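Hypothetical conserved protein (Geobacillus kaustophilus, PDB 2PCS) is of unknown function but belongs to the CoxG family of the Bet v 1-like clan and may bind a small ligand. Local coordinates at residues Val57-Glu66 and Leu78-Gly87. Numbering follows the deposited sequence.
Sequences VKGKYDAIIE and LLVNGEGGPG
The Y61 ring meets the turn at the end of the other strand. G87 O lies at its edge, near the ring plane. P86 CG and G84 N approach it obliquely. V57 O sits at the edge too, in plane, and takes a hydrogen bond of 2.7 Å from Y61 OH. P86 comes from the opposite direction, with its CG 3.7 Å from Y61 CZ. The Y61 ring reaches the turn with CG beside the backbone N and anti to the carbonyl carbon (chi1 -59°). With an alanine here, V57 O would probably lose its hydroxyl donor and a gap would probably open beside P86.

G84 to G87 form a type I turn, in which G87 N bonds to G84 O. The turn leads from strand 75-84 into strand 87-99. A side chain at G84 would clash with K60 O and the Y61 ring. One at G59 would run into P86 CG.

Segments 59-66 and 78-84 run antiparallel, with 169° between their directions. D62 with E83, I64 with N81 and E66 with L79 are hydrogen-bonded pairs, each with two backbone bonds. I64 N to N81 O is 2.6 Å. A63 with G82 and I65 with V80 are non-hydrogen-bonded pairs. The A63 and G82 CA atoms are 3.8 Å apart.

D62, I64, E66, L79, N81 and E83 share one face. There E66 and L79 lie side by side, with E66 OE2 3.7 Å from L79 CD1. On the other face I65 CG2 packs 4.3 Å from V80 CG2. N81 ND2 bonds to N90 in strand 87-99.

The L78 side chain lies near a bound unknown ligand. Strands 59-71 and 75-84 form a beta hairpin inside the curved antiparallel sheet, consistent with a Bet v 1-like fold. Strand 45-52 flanks it beside 59-71, and strand 87-99 beside 75-84.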
ATOM      1  N   VAL A  57      -4.094 -15.278  -6.100  1.00 72.96           N
ATOM      2  CA  VAL A  57      -4.665 -14.815  -4.832  1.00 72.01           C
ATOM      3  C   VAL A  57      -6.121 -14.404  -4.982  1.00 71.68           C
ATOM      4  O   VAL A  57      -6.681 -13.762  -4.090  1.00 70.63           O
ATOM      5  CB  VAL A  57      -3.871 -13.587  -4.197  1.00 71.30           C
ATOM      6  CG1 VAL A  57      -2.502 -14.011  -3.688  1.00 69.41           C
ATOM      7  CG2 VAL A  57      -3.841 -12.382  -5.118  1.00 68.15           C
ATOM      8  N   LYS A  58      -6.702 -14.751  -6.125  1.00 71.03           N
ATOM      9  CA  LYS A  58      -8.023 -14.297  -6.490  1.00 72.59           C
ATOM     10  C   LYS A  58      -9.034 -14.530  -5.336  1.00 72.08           C
ATOM     11  O   LYS A  58      -8.997 -15.548  -4.657  1.00 71.61           O
ATOM     12  CB  LYS A  58      -8.449 -15.037  -7.748  1.00 73.44           C
ATOM     13  CG  LYS A  58      -9.569 -14.405  -8.504  1.00 76.37           C
ATOM     14  CD  LYS A  58      -9.826 -15.236  -9.743  1.00 83.74           C
ATOM     15  CE  LYS A  58     -10.924 -14.595 -10.599  1.00 90.20           C
ATOM     16  NZ  LYS A  58     -12.203 -14.360  -9.809  1.00 91.70           N
ATOM     17  N   GLY A  59      -9.924 -13.581  -5.134  1.00 71.94           N
ATOM     18  CA  GLY A  59     -10.720 -13.558  -3.924  1.00 72.77           C
ATOM     19  C   GLY A  59     -11.263 -12.171  -3.598  1.00 73.51           C
ATOM     20  O   GLY A  59     -10.841 -11.145  -4.204  1.00 72.32           O
ATOM     21  N   LYS A  60     -12.232 -12.180  -2.677  1.00 73.27           N
ATOM     22  CA  LYS A  60     -12.833 -11.005  -2.110  1.00 74.39           C
ATOM     23  C   LYS A  60     -12.383 -10.895  -0.663  1.00 72.27           C
ATOM     24  O   LYS A  60     -12.353 -11.864   0.103  1.00 71.68           O
ATOM     25  CB  LYS A  60     -14.345 -11.064  -2.247  1.00 75.64           C
ATOM     26  CG  LYS A  60     -14.764 -10.868  -3.728  1.00 80.43           C
ATOM     27  CD  LYS A  60     -16.295 -11.028  -4.034  1.00 78.76           C
ATOM     28  CE  LYS A  60     -16.508 -11.213  -5.573  1.00 84.39           C
ATOM     29  NZ  LYS A  60     -17.927 -10.929  -6.070  1.00 87.46           N
ATOM     30  N   TYR A  61     -11.946  -9.704  -0.300  1.00 70.96           N
ATOM     31  CA  TYR A  61     -11.348  -9.534   1.008  1.00 69.44           C
ATOM     32  C   TYR A  61     -11.892  -8.279   1.549  1.00 69.39           C
ATOM     33  O   TYR A  61     -12.146  -7.374   0.788  1.00 69.20           O
ATOM     34  CB  TYR A  61      -9.833  -9.392   0.896  1.00 67.68           C
ATOM     35  CG  TYR A  61      -9.111 -10.529   0.263  1.00 64.66           C
ATOM     36  CD1 TYR A  61      -8.511 -11.474   1.044  1.00 62.11           C
ATOM     37  CD2 TYR A  61      -9.032 -10.658  -1.139  1.00 64.67           C
ATOM     38  CE1 TYR A  61      -7.783 -12.512   0.498  1.00 64.28           C
ATOM     39  CE2 TYR A  61      -8.317 -11.717  -1.724  1.00 64.59           C
ATOM     40  CZ  TYR A  61      -7.668 -12.624  -0.885  1.00 66.89           C
ATOM     41  OH  TYR A  61      -6.962 -13.700  -1.403  1.00 67.81           O
ATOM     42  N   ASP A  62     -12.075  -8.244   2.857  1.00 70.79           N
ATOM     43  CA  ASP A  62     -12.305  -6.991   3.584  1.00 73.00           C
ATOM     44  C   ASP A  62     -11.057  -6.667   4.379  1.00 72.74           C
ATOM     45  O   ASP A  62     -10.431  -7.563   4.938  1.00 71.98           O
ATOM     46  CB  ASP A  62     -13.531  -7.084   4.495  1.00 73.96           C
ATOM     47  CG  ASP A  62     -14.825  -7.169   3.688  1.00 80.39           C
ATOM     48  OD1 ASP A  62     -15.588  -8.138   3.860  1.00 88.04           O
ATOM     49  OD2 ASP A  62     -15.059  -6.300   2.816  1.00 87.67           O
ATOM     50  N   ALA A  63     -10.691  -5.381   4.400  1.00 72.60           N
ATOM     51  CA  ALA A  63      -9.452  -4.953   5.011  1.00 72.57           C
ATOM     52  C   ALA A  63      -9.747  -3.789   5.885  1.00 72.35           C
ATOM     53  O   ALA A  63     -10.448  -2.894   5.458  1.00 72.94           O
ATOM     54  CB  ALA A  63      -8.420  -4.524   3.907  1.00 72.29           C
ATOM     55  N   ILE A  64      -9.219  -3.807   7.106  1.00 72.74           N
ATOM     56  CA  ILE A  64      -9.150  -2.606   7.927  1.00 73.18           C
ATOM     57  C   ILE A  64      -7.753  -1.969   7.749  1.00 73.43           C
ATOM     58  O   ILE A  64      -6.730  -2.614   7.951  1.00 73.07           O
ATOM     59  CB  ILE A  64      -9.435  -2.853   9.455  1.00 73.24           C
ATOM     60  CG1 ILE A  64     -10.775  -3.595   9.721  1.00 73.53           C
ATOM     61  CG2 ILE A  64      -9.425  -1.540  10.203  1.00 72.26           C
ATOM     62  CD1 ILE A  64     -11.973  -3.045   8.967  1.00 72.13           C
ATOM     63  N   ILE A  65      -7.736  -0.702   7.366  1.00 73.45           N
ATOM     64  CA  ILE A  65      -6.485   0.028   7.160  1.00 73.39           C
ATOM     65  C   ILE A  65      -6.487   1.214   8.093  1.00 72.72           C
ATOM     66  O   ILE A  65      -7.340   2.096   7.926  1.00 71.84           O
ATOM     67  CB  ILE A  65      -6.388   0.560   5.692  1.00 73.80           C
ATOM     68  CG1 ILE A  65      -6.625  -0.573   4.693  1.00 71.92           C
ATOM     69  CG2 ILE A  65      -5.045   1.244   5.437  1.00 73.66           C
ATOM     70  CD1 ILE A  65      -6.814  -0.080   3.272  1.00 74.54           C
ATOM     71  N   GLU A  66      -5.565   1.211   9.070  1.00 72.07           N
ATOM     72  CA  GLU A  66      -5.327   2.344   9.976  1.00 72.29           C
ATOM     73  C   GLU A  66      -4.005   3.097   9.696  1.00 69.98           C
ATOM     74  O   GLU A  66      -2.940   2.504   9.725  1.00 67.73           O
ATOM     75  CB  GLU A  66      -5.366   1.924  11.442  1.00 72.02           C
ATOM     76  CG  GLU A  66      -5.549   3.164  12.353  1.00 76.76           C
ATOM     77  CD  GLU A  66      -5.490   2.867  13.854  1.00 77.80           C
ATOM     78  OE1 GLU A  66      -5.569   3.843  14.688  1.00 83.65           O
ATOM     79  OE2 GLU A  66      -5.348   1.660  14.196  1.00 85.31           O
ATOM     80  N   LEU A  78       1.313   2.252   8.735  1.00 61.03           N
ATOM     81  CA  LEU A  78       0.048   1.625   8.338  1.00 61.02           C
ATOM     82  C   LEU A  78      -0.162   0.339   9.088  1.00 60.69           C
ATOM     83  O   LEU A  78       0.772  -0.444   9.209  1.00 59.90           O
ATOM     84  CB  LEU A  78       0.014   1.300   6.838  1.00 60.51           C
ATOM     85  CG  LEU A  78      -0.227   2.399   5.820  1.00 62.94           C
ATOM     86  CD1 LEU A  78      -0.446   1.630   4.509  1.00 64.02           C
ATOM     87  CD2 LEU A  78      -1.430   3.407   6.084  1.00 56.80           C
ATOM     88  N   LEU A  79      -1.376   0.116   9.585  1.00 61.53           N
ATOM     89  CA  LEU A  79      -1.735  -1.203  10.142  1.00 63.52           C
ATOM     90  C   LEU A  79      -2.833  -1.732   9.272  1.00 63.72           C
ATOM     91  O   LEU A  79      -3.817  -1.022   9.036  1.00 62.58           O
ATOM     92  CB  LEU A  79      -2.223  -1.095  11.581  1.00 64.71           C
ATOM     93  CG  LEU A  79      -1.367  -0.269  12.569  1.00 69.50           C
ATOM     94  CD1 LEU A  79      -2.102  -0.137  13.928  1.00 71.15           C
ATOM     95  CD2 LEU A  79       0.023  -0.950  12.770  1.00 70.51           C
ATOM     96  N   VAL A  80      -2.621  -2.932   8.728  1.00 63.94           N
ATOM     97  CA  VAL A  80      -3.598  -3.575   7.859  1.00 65.27           C
ATOM     98  C   VAL A  80      -4.064  -4.967   8.388  1.00 65.96           C
ATOM     99  O   VAL A  80      -3.224  -5.837   8.670  1.00 66.53           O
ATOM    100  CB  VAL A  80      -3.126  -3.742   6.407  1.00 65.16           C
ATOM    101  CG1 VAL A  80      -4.231  -4.466   5.589  1.00 66.84           C
ATOM    102  CG2 VAL A  80      -2.776  -2.402   5.735  1.00 65.61           C
ATOM    103  N   ASN A  81      -5.391  -5.125   8.541  1.00 66.18           N
ATOM    104  CA  ASN A  81      -6.050  -6.417   8.831  1.00 66.94           C
ATOM    105  C   ASN A  81      -7.025  -6.758   7.715  1.00 65.88           C
ATOM    106  O   ASN A  81      -8.028  -6.083   7.536  1.00 67.01           O
ATOM    107  CB  ASN A  81      -6.764  -6.386  10.174  1.00 67.16           C
ATOM    108  CG  ASN A  81      -5.823  -6.101  11.315  1.00 71.91           C
ATOM    109  OD1 ASN A  81      -5.690  -4.954  11.745  1.00 77.93           O
ATOM    110  ND2 ASN A  81      -5.142  -7.138  11.814  1.00 75.39           N
ATOM    111  N   GLY A  82      -6.681  -7.749   6.920  1.00 64.61           N
ATOM    112  CA  GLY A  82      -7.473  -8.145   5.764  1.00 64.51           C
ATOM    113  C   GLY A  82      -7.890  -9.618   5.890  1.00 64.48           C
ATOM    114  O   GLY A  82      -7.145 -10.450   6.410  1.00 64.08           O
ATOM    115  N   GLU A  83      -9.074  -9.951   5.401  1.00 64.94           N
ATOM    116  CA  GLU A  83      -9.606 -11.314   5.576  1.00 65.70           C
ATOM    117  C   GLU A  83     -10.549 -11.633   4.485  1.00 63.58           C
ATOM    118  O   GLU A  83     -11.265 -10.764   3.987  1.00 63.94           O
ATOM    119  CB  GLU A  83     -10.313 -11.432   6.932  1.00 67.62           C
ATOM    120  CG  GLU A  83     -10.440 -12.866   7.421  1.00 73.28           C
ATOM    121  CD  GLU A  83     -11.788 -13.522   6.990  1.00 79.59           C
ATOM    122  OE1 GLU A  83     -12.726 -12.794   6.553  1.00 78.11           O
ATOM    123  OE2 GLU A  83     -11.884 -14.764   7.097  1.00 82.98           O
ATOM    124  N   GLY A  84     -10.514 -12.870   4.045  1.00 62.38           N
ATOM    125  CA  GLY A  84     -11.468 -13.303   3.062  1.00 62.19           C
ATOM    126  C   GLY A  84     -11.494 -14.804   2.927  1.00 63.49           C
ATOM    127  O   GLY A  84     -10.797 -15.551   3.638  1.00 64.81           O
ATOM    128  N   GLY A  85     -12.306 -15.249   1.979  1.00 64.69           N
ATOM    129  CA  GLY A  85     -12.379 -16.646   1.561  1.00 63.40           C
ATOM    130  C   GLY A  85     -11.048 -17.308   1.504  1.00 62.94           C
ATOM    131  O   GLY A  85     -10.868 -18.284   2.207  1.00 62.76           O
ATOM    132  N   PRO A  86     -10.086 -16.763   0.694  1.00 63.36           N
ATOM    133  CA  PRO A  86      -8.776 -17.434   0.525  1.00 62.55           C
ATOM    134  C   PRO A  86      -7.842 -17.336   1.699  1.00 62.26           C
ATOM    135  O   PRO A  86      -6.841 -18.084   1.751  1.00 62.66           O
ATOM    136  CB  PRO A  86      -8.169 -16.790  -0.741  1.00 63.43           C
ATOM    137  CG  PRO A  86      -9.299 -15.892  -1.344  1.00 64.39           C
ATOM    138  CD  PRO A  86     -10.188 -15.551  -0.143  1.00 63.52           C
ATOM    139  N   GLY A  87      -8.148 -16.487   2.672  1.00 61.82           N
ATOM    140  CA  GLY A  87      -7.319 -16.452   3.886  1.00 62.10           C
ATOM    141  C   GLY A  87      -7.185 -15.045   4.444  1.00 62.51           C
ATOM    142  O   GLY A  87      -8.026 -14.177   4.202  1.00 62.59           O
TER